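Local atomic coordinates of proteasome activator protein PA26 (Trypanosoma brucei, PDB entry 1YAR), a protein that binds the ends of the 20S proteasome as an 11S (PA28-type) activator and probably opens its gated entrance pore to peptide substrates. Residues Ala49-Tyr61 against Leu189-Glu201. Residues are numbered along the deposited sequence; the frame is centred on the assembly and turned at random.
Unlike the reference sequence in segment 49-61: Val55 (reference Thr).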
# COMPACT_ATOMS: atom_id res chain seq x y z
N ALA O 49 -111.42 -50.11 -13.88
CA ALA O 49 -111.42 -49.86 -15.34
C ALA O 49 -111.09 -51.13 -16.11
O ALA O 49 -111.76 -51.44 -17.08
CB ALA O 49 -110.44 -48.70 -15.71
N ALA O 50 -110.06 -51.86 -15.68
CA ALA O 50 -109.68 -53.11 -16.35
C ALA O 50 -110.82 -54.13 -16.33
O ALA O 50 -111.07 -54.79 -17.34
CB ALA O 50 -108.41 -53.70 -15.74
N GLU O 51 -111.50 -54.24 -15.19
CA GLU O 51 -112.63 -55.15 -15.01
C GLU O 51 -113.72 -54.83 -16.05
O GLU O 51 -114.17 -55.72 -16.78
CB GLU O 51 -113.14 -55.04 -13.57
CG GLU O 51 -114.54 -55.58 -13.31
CD GLU O 51 -114.91 -55.51 -11.83
OE1 GLU O 51 -114.70 -56.54 -11.13
OE2 GLU O 51 -115.38 -54.43 -11.37
N ALA O 52 -114.11 -53.56 -16.12
CA ALA O 52 -115.10 -53.09 -17.08
C ALA O 52 -114.62 -53.36 -18.51
O ALA O 52 -115.38 -53.89 -19.32
CB ALA O 52 -115.39 -51.62 -16.87
N HIS O 53 -113.36 -53.03 -18.80
CA HIS O 53 -112.78 -53.30 -20.12
C HIS O 53 -112.94 -54.77 -20.51
O HIS O 53 -113.32 -55.08 -21.65
CB HIS O 53 -111.29 -52.93 -20.14
CG HIS O 53 -110.70 -52.88 -21.51
ND1 HIS O 53 -109.83 -53.84 -21.98
CD2 HIS O 53 -110.89 -52.01 -22.53
CE1 HIS O 53 -109.49 -53.55 -23.23
NE2 HIS O 53 -110.12 -52.45 -23.58
N GLY O 54 -112.65 -55.67 -19.57
CA GLY O 54 -112.77 -57.12 -19.79
C GLY O 54 -114.18 -57.52 -20.18
O GLY O 54 -114.37 -58.33 -21.08
N VAL O 55 -115.16 -56.93 -19.50
CA VAL O 55 -116.58 -57.17 -19.76
C VAL O 55 -116.98 -56.73 -21.18
O VAL O 55 -117.68 -57.46 -21.89
CB VAL O 55 -117.48 -56.51 -18.67
CG1 VAL O 55 -118.96 -56.71 -18.97
CG2 VAL O 55 -117.15 -57.08 -17.31
N ILE O 56 -116.53 -55.55 -21.60
CA ILE O 56 -116.83 -55.06 -22.95
C ILE O 56 -116.16 -55.92 -24.02
O ILE O 56 -116.79 -56.30 -24.99
CB ILE O 56 -116.40 -53.59 -23.11
CG1 ILE O 56 -117.06 -52.72 -22.03
CG2 ILE O 56 -116.76 -53.08 -24.51
CD1 ILE O 56 -116.24 -51.52 -21.68
N ARG O 57 -114.88 -56.23 -23.83
CA ARG O 57 -114.13 -57.09 -24.75
C ARG O 57 -114.88 -58.40 -25.05
O ARG O 57 -114.86 -58.87 -26.19
CB ARG O 57 -112.74 -57.39 -24.18
CG ARG O 57 -111.91 -58.37 -25.00
CD ARG O 57 -110.50 -58.61 -24.46
NE ARG O 57 -109.68 -57.40 -24.53
CZ ARG O 57 -108.95 -57.04 -25.59
NH1 ARG O 57 -108.91 -57.78 -26.69
NH2 ARG O 57 -108.25 -55.91 -25.55
N ASN O 58 -115.54 -58.95 -24.03
CA ASN O 58 -116.28 -60.21 -24.13
C ASN O 58 -117.74 -60.08 -24.59
O ASN O 58 -118.49 -61.06 -24.53
CB ASN O 58 -116.24 -60.95 -22.79
CG ASN O 58 -114.97 -61.77 -22.61
OD1 ASN O 58 -114.23 -62.01 -23.58
ND2 ASN O 58 -114.72 -62.22 -21.38
N SER O 59 -118.11 -58.90 -25.07
CA SER O 59 -119.49 -58.60 -25.45
C SER O 59 -119.66 -58.49 -26.96
O SER O 59 -118.77 -58.00 -27.66
CB SER O 59 -119.94 -57.28 -24.82
OG SER O 59 -120.08 -57.40 -23.41
N THR O 60 -120.82 -58.94 -27.44
CA THR O 60 -121.28 -58.63 -28.80
C THR O 60 -122.37 -57.58 -28.68
O THR O 60 -123.26 -57.69 -27.83
CB THR O 60 -121.81 -59.89 -29.51
OG1 THR O 60 -120.76 -60.86 -29.61
CG2 THR O 60 -122.13 -59.59 -30.97
N TYR O 61 -122.30 -56.55 -29.51
CA TYR O 61 -123.19 -55.41 -29.40
C TYR O 61 -124.25 -55.45 -30.49
O TYR O 61 -123.97 -55.87 -31.61
CB TYR O 61 -122.39 -54.11 -29.51
CG TYR O 61 -121.85 -53.55 -28.21
CD1 TYR O 61 -121.17 -54.35 -27.29
CD2 TYR O 61 -121.97 -52.19 -27.94
CE1 TYR O 61 -120.66 -53.81 -26.10
CE2 TYR O 61 -121.46 -51.64 -26.76
CZ TYR O 61 -120.81 -52.44 -25.85
OH TYR O 61 -120.32 -51.88 -24.70
N LEU O 189 -119.46 -48.27 -31.49
CA LEU O 189 -120.15 -48.07 -30.22
C LEU O 189 -119.48 -48.88 -29.13
O LEU O 189 -119.21 -48.37 -28.03
CB LEU O 189 -121.63 -48.47 -30.31
CG LEU O 189 -122.51 -48.23 -29.08
CD1 LEU O 189 -122.71 -46.73 -28.87
CD2 LEU O 189 -123.87 -48.98 -29.23
N ARG O 190 -119.20 -50.14 -29.44
CA ARG O 190 -118.46 -51.02 -28.55
C ARG O 190 -117.05 -50.47 -28.32
O ARG O 190 -116.52 -50.58 -27.22
CB ARG O 190 -118.41 -52.43 -29.14
CG ARG O 190 -117.71 -53.44 -28.30
CD ARG O 190 -117.84 -54.83 -28.87
NE ARG O 190 -116.91 -55.76 -28.25
CZ ARG O 190 -115.67 -55.96 -28.67
NH1 ARG O 190 -115.21 -55.30 -29.73
NH2 ARG O 190 -114.89 -56.84 -28.04
N GLN O 191 -116.45 -49.90 -29.38
CA GLN O 191 -115.06 -49.45 -29.31
C GLN O 191 -114.94 -48.23 -28.42
O GLN O 191 -113.93 -48.06 -27.71
CB GLN O 191 -114.46 -49.18 -30.69
CG GLN O 191 -112.89 -49.31 -30.68
CD GLN O 191 -112.41 -50.67 -30.15
OE1 GLN O 191 -112.87 -51.72 -30.62
NE2 GLN O 191 -111.49 -50.65 -29.20
N ILE O 192 -115.95 -47.36 -28.47
CA ILE O 192 -116.01 -46.21 -27.58
C ILE O 192 -116.06 -46.70 -26.12
O ILE O 192 -115.28 -46.23 -25.28
CB ILE O 192 -117.20 -45.28 -27.92
CG1 ILE O 192 -116.91 -44.50 -29.19
CG2 ILE O 192 -117.50 -44.32 -26.75
CD1 ILE O 192 -118.16 -43.92 -29.85
N ASP O 193 -116.95 -47.65 -25.82
CA ASP O 193 -117.00 -48.23 -24.46
C ASP O 193 -115.66 -48.82 -24.03
O ASP O 193 -115.17 -48.52 -22.94
CB ASP O 193 -118.10 -49.27 -24.33
CG ASP O 193 -119.48 -48.65 -24.36
OD1 ASP O 193 -119.60 -47.40 -24.36
OD2 ASP O 193 -120.51 -49.34 -24.41
N ALA O 194 -115.07 -49.65 -24.88
CA ALA O 194 -113.78 -50.25 -24.56
C ALA O 194 -112.68 -49.19 -24.41
O ALA O 194 -111.91 -49.23 -23.45
CB ALA O 194 -113.38 -51.28 -25.62
N ASP O 195 -112.60 -48.27 -25.36
CA ASP O 195 -111.49 -47.32 -25.41
C ASP O 195 -111.50 -46.36 -24.23
O ASP O 195 -110.45 -45.93 -23.79
CB ASP O 195 -111.46 -46.54 -26.72
CG ASP O 195 -110.80 -47.32 -27.85
OD1 ASP O 195 -110.40 -48.49 -27.64
OD2 ASP O 195 -110.63 -46.83 -28.99
N PHE O 196 -112.69 -46.00 -23.73
CA PHE O 196 -112.74 -45.12 -22.57
C PHE O 196 -112.29 -45.80 -21.31
O PHE O 196 -111.66 -45.16 -20.46
CB PHE O 196 -114.09 -44.39 -22.43
CG PHE O 196 -114.14 -43.14 -23.26
CD1 PHE O 196 -114.46 -43.21 -24.61
CD2 PHE O 196 -113.79 -41.92 -22.72
CE1 PHE O 196 -114.47 -42.06 -25.41
CE2 PHE O 196 -113.81 -40.75 -23.48
CZ PHE O 196 -114.14 -40.82 -24.85
N MET O 197 -112.54 -47.10 -21.21
CA MET O 197 -112.01 -47.86 -20.09
C MET O 197 -110.50 -48.04 -20.23
O MET O 197 -109.77 -47.91 -19.26
CB MET O 197 -112.74 -49.19 -19.90
CG MET O 197 -114.22 -49.03 -19.57
SD MET O 197 -114.51 -48.20 -17.98
CE MET O 197 -114.90 -46.53 -18.45
N LEU O 198 -110.03 -48.33 -21.45
CA LEU O 198 -108.58 -48.40 -21.70
C LEU O 198 -107.89 -47.09 -21.31
O LEU O 198 -106.85 -47.11 -20.64
CB LEU O 198 -108.28 -48.75 -23.16
CG LEU O 198 -106.80 -48.68 -23.58
CD1 LEU O 198 -105.93 -49.60 -22.71
CD2 LEU O 198 -106.66 -49.05 -25.04
N LYS O 199 -108.47 -45.98 -21.73
CA LYS O 199 -107.92 -44.64 -21.44
C LYS O 199 -107.85 -44.32 -19.95
O LYS O 199 -106.88 -43.73 -19.49
CB LYS O 199 -108.72 -43.57 -22.18
CG LYS O 199 -108.41 -43.60 -23.65
CD LYS O 199 -109.17 -42.54 -24.39
CE LYS O 199 -108.84 -42.69 -25.86
NZ LYS O 199 -109.15 -41.45 -26.62
N VAL O 200 -108.87 -44.73 -19.20
CA VAL O 200 -108.78 -44.68 -17.73
C VAL O 200 -107.63 -45.54 -17.19
O VAL O 200 -106.91 -45.09 -16.31
CB VAL O 200 -110.14 -45.03 -17.05
CG1 VAL O 200 -109.96 -45.08 -15.54
CG2 VAL O 200 -111.19 -43.98 -17.42
N GLU O 201 -107.45 -46.76 -17.71
CA GLU O 201 -106.33 -47.61 -17.27
C GLU O 201 -104.97 -46.94 -17.54
O GLU O 201 -104.09 -46.96 -16.68
CB GLU O 201 -106.31 -48.97 -17.96
CG GLU O 201 -107.49 -49.90 -17.69
CD GLU O 201 -107.38 -51.19 -18.50
OE1 GLU O 201 -108.19 -51.39 -19.44
OE2 GLU O 201 -106.45 -51.99 -18.23
O HOH W 1 -109.92 -50.83 -26.00
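Arg190 leaves its helix with CG anti to the backbone N (chi1 -179°) and stays extended to NE, which carries its guanidinium across to the C-terminal end of helix 24-57; Tyr61, with chi1 at -89°, lays one ring face on the aliphatic part of that same arginine. The two helices are antiparallel neighbours in the helical bundle of an 11S activator subunit, and the axes of 49-57 and 189-201 come within 8.5 Å at closest. Arg190 CB sits over the centre of the Tyr61 ring, 3.6 Å from the centroid, in a CH-pi contact, while the guanidinium plane stands nearly upright to the ring. Arg190 NH2 gives a 2.7 Å bond to Arg57 O, and NE reaches Ile56 O and Ser59 O through two weak, bent bonds, so one side chain gathers three carbonyls where the helix ends. Farther along, knobs-into-holes packing takes over: Ile56 fits among Arg190, Asp193, Ala194 and Met197, and Met197 in turn among Ala49, Ala52, His53 and Ile56. His53 NE2 meets a water that donates to Asp195 OD1, an oxygen also bound by Gln81 of a neighbouring subunit. Asp193 OD1 pairs with Arg158 and Tyr154, while OD2 accepts the 2.6 Å bond from Tyr61 OH on its anti lone pair.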